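Local coordinates for copper homeostasis protein CutC (Streptococcus agalactiae, PDB 2BDQ) that probably binds copper ions and takes part in copper homeostasis, though its exact role is unsettled, at residues A[121-127]-A[147-153]. Numbering follows the deposited sequence.
Sequences LVFHMAF and FTRILLH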
# COMPACT_ATOMS: atom_id res chain seq x y z
N LEU A 121 -7.00 -2.44 20.37
CA LEU A 121 -6.41 -3.39 19.44
C LEU A 121 -7.40 -4.40 18.89
O LEU A 121 -8.25 -4.92 19.62
CB LEU A 121 -5.27 -4.15 20.13
CG LEU A 121 -4.06 -3.33 20.58
CD1 LEU A 121 -3.14 -4.21 21.41
CD2 LEU A 121 -3.32 -2.78 19.37
N VAL A 122 -7.29 -4.67 17.59
CA VAL A 122 -8.15 -5.65 16.94
C VAL A 122 -7.31 -6.66 16.17
O VAL A 122 -6.34 -6.31 15.50
CB VAL A 122 -9.20 -4.95 16.01
CG1 VAL A 122 -8.62 -3.73 15.38
CG2 VAL A 122 -9.69 -5.93 14.95
N PHE A 123 -7.68 -7.94 16.32
CA PHE A 123 -7.02 -9.07 15.66
C PHE A 123 -7.87 -9.34 14.41
O PHE A 123 -9.09 -9.51 14.51
CB PHE A 123 -7.01 -10.28 16.61
CG PHE A 123 -5.97 -11.33 16.27
CD1 PHE A 123 -6.21 -12.29 15.30
CD2 PHE A 123 -4.74 -11.31 16.89
CE1 PHE A 123 -5.22 -13.22 14.96
CE2 PHE A 123 -3.74 -12.23 16.56
CZ PHE A 123 -3.99 -13.19 15.58
N HIS A 124 -7.25 -9.35 13.23
CA HIS A 124 -8.00 -9.54 12.00
C HIS A 124 -8.25 -10.98 11.52
O HIS A 124 -8.07 -11.94 12.26
CB HIS A 124 -7.36 -8.72 10.87
CG HIS A 124 -5.90 -8.99 10.68
ND1 HIS A 124 -5.39 -10.26 10.54
CD2 HIS A 124 -4.85 -8.15 10.57
CE1 HIS A 124 -4.09 -10.19 10.34
NE2 HIS A 124 -3.73 -8.92 10.35
N MSE A 125 -8.68 -11.08 10.26
CA MSE A 125 -9.02 -12.34 9.59
C MSE A 125 -8.01 -13.48 9.80
O MSE A 125 -8.31 -14.64 9.53
CB MSE A 125 -9.19 -12.07 8.08
CG MSE A 125 -10.46 -12.66 7.42
SE MSE A 125 -12.10 -11.56 7.54
CE MSE A 125 -11.73 -10.27 6.14
N ALA A 126 -6.81 -13.16 10.27
CA ALA A 126 -5.82 -14.21 10.52
C ALA A 126 -6.38 -15.20 11.55
O ALA A 126 -5.92 -16.34 11.65
CB ALA A 126 -4.52 -13.61 11.03
N PHE A 127 -7.36 -14.74 12.32
CA PHE A 127 -7.98 -15.58 13.34
C PHE A 127 -8.60 -16.84 12.75
O PHE A 127 -8.56 -17.90 13.37
CB PHE A 127 -9.08 -14.79 14.07
CG PHE A 127 -9.64 -15.51 15.27
CD1 PHE A 127 -9.01 -15.44 16.51
CD2 PHE A 127 -10.80 -16.28 15.15
CE1 PHE A 127 -9.51 -16.12 17.61
CE2 PHE A 127 -11.31 -16.97 16.25
CZ PHE A 127 -10.67 -16.89 17.48
N PHE A 147 -6.71 -7.22 23.93
CA PHE A 147 -7.33 -6.88 22.66
C PHE A 147 -8.79 -6.47 22.85
O PHE A 147 -9.48 -7.00 23.71
CB PHE A 147 -7.25 -8.08 21.70
CG PHE A 147 -6.03 -8.08 20.84
CD1 PHE A 147 -6.10 -7.67 19.51
CD2 PHE A 147 -4.79 -8.48 21.36
CE1 PHE A 147 -4.96 -7.66 18.71
CE2 PHE A 147 -3.65 -8.47 20.57
CZ PHE A 147 -3.74 -8.05 19.23
N THR A 148 -9.25 -5.52 22.03
CA THR A 148 -10.61 -5.00 22.09
C THR A 148 -11.63 -5.79 21.27
O THR A 148 -12.75 -6.01 21.71
CB THR A 148 -10.64 -3.52 21.65
OG1 THR A 148 -9.76 -2.76 22.49
CG2 THR A 148 -12.04 -2.94 21.77
N ARG A 149 -11.26 -6.19 20.06
CA ARG A 149 -12.17 -6.97 19.23
C ARG A 149 -11.45 -7.87 18.24
O ARG A 149 -10.24 -7.75 18.03
CB ARG A 149 -13.18 -6.08 18.50
CG ARG A 149 -12.58 -5.09 17.55
CD ARG A 149 -13.65 -4.36 16.73
NE ARG A 149 -13.06 -3.15 16.19
CZ ARG A 149 -12.83 -2.06 16.91
NH1 ARG A 149 -13.18 -2.03 18.19
NH2 ARG A 149 -12.22 -1.01 16.37
N ILE A 150 -12.22 -8.77 17.66
CA ILE A 150 -11.73 -9.74 16.70
C ILE A 150 -12.59 -9.71 15.45
O ILE A 150 -13.83 -9.81 15.53
CB ILE A 150 -11.80 -11.18 17.28
CG1 ILE A 150 -11.13 -11.23 18.65
CG2 ILE A 150 -11.12 -12.15 16.32
CD1 ILE A 150 -11.22 -12.58 19.32
N LEU A 151 -11.93 -9.56 14.31
CA LEU A 151 -12.59 -9.56 13.01
C LEU A 151 -12.38 -10.95 12.45
O LEU A 151 -11.25 -11.40 12.27
CB LEU A 151 -11.94 -8.52 12.09
CG LEU A 151 -12.40 -8.61 10.63
CD1 LEU A 151 -13.91 -8.44 10.56
CD2 LEU A 151 -11.70 -7.55 9.80
N LEU A 152 -13.48 -11.65 12.18
CA LEU A 152 -13.39 -13.01 11.67
C LEU A 152 -14.48 -13.36 10.66
O LEU A 152 -15.52 -12.70 10.60
CB LEU A 152 -13.43 -14.00 12.84
CG LEU A 152 -14.57 -13.89 13.86
CD1 LEU A 152 -15.83 -14.56 13.30
CD2 LEU A 152 -14.15 -14.59 15.14
N HIS A 153 -14.21 -14.39 9.87
CA HIS A 153 -15.13 -14.85 8.84
C HIS A 153 -15.86 -16.10 9.30
O HIS A 153 -16.97 -16.37 8.85
CB HIS A 153 -14.34 -15.14 7.55
CG HIS A 153 -15.19 -15.66 6.44
ND1 HIS A 153 -16.17 -14.91 5.83
CD2 HIS A 153 -15.21 -16.87 5.83
CE1 HIS A 153 -16.76 -15.64 4.90
NE2 HIS A 153 -16.20 -16.83 4.88
O HOH W 1 -7.22 -3.11 23.42
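Phe147, at the head of 147-153, reaches across to lie against the backbone of 121-123, an example of an aromatic side chain packed against the backbone of a neighbouring strand. Its CB sits 3.9 Å from Leu121 O. One bond further, CG comes within 4.1 Å of Leu121 CB, which stands over one ring face, offset toward the rim, in a CH-pi contact. CD1 approaches Leu121 O at 3.5 Å, CE1 meets Val122 C at the ring edge, and CZ ends near Phe123 CD2. The Phe123 ring turns its edge toward the Phe147 face in an offset edge-to-face pair, planes at 63°. With CG of Phe123 swung opposite the backbone N (chi1 -159°), the ring lies on the carbonyl-carbon side, where its CD2 comes up to the Phe147 ring, and Ile109 of helix 106-116 touches both phenylalanines.

Strands 121-123 and 149-152 run parallel, two neighbours in the eight-stranded TIM barrel, joined through helix 135-144 in a beta-alpha-beta unit. Leu121 O accepts from two donors, Thr148 N at 2.7 Å and, longer, Arg149 N. Phe123 N then donates to Arg149 O, and Leu151 N returns to Phe123 O at 2.8 Å, almost straight at 172°. A water bridges Leu121 N and Thr148 OG1, giving that amide an acceptor at the end of the pairing.

Phe123 and Ile150 face helix 135-144, where both touch Leu142, whereas Val122 and Arg149 share the other face, with Val122 CB 3.7 Å from Arg149 CG. Beyond the strand, Phe127 folds back: Ile150 CG2 lies over one face of its ring in a CH-pi contact, and Leu152 CD2 packs 3.8 Å from Phe127 CD2.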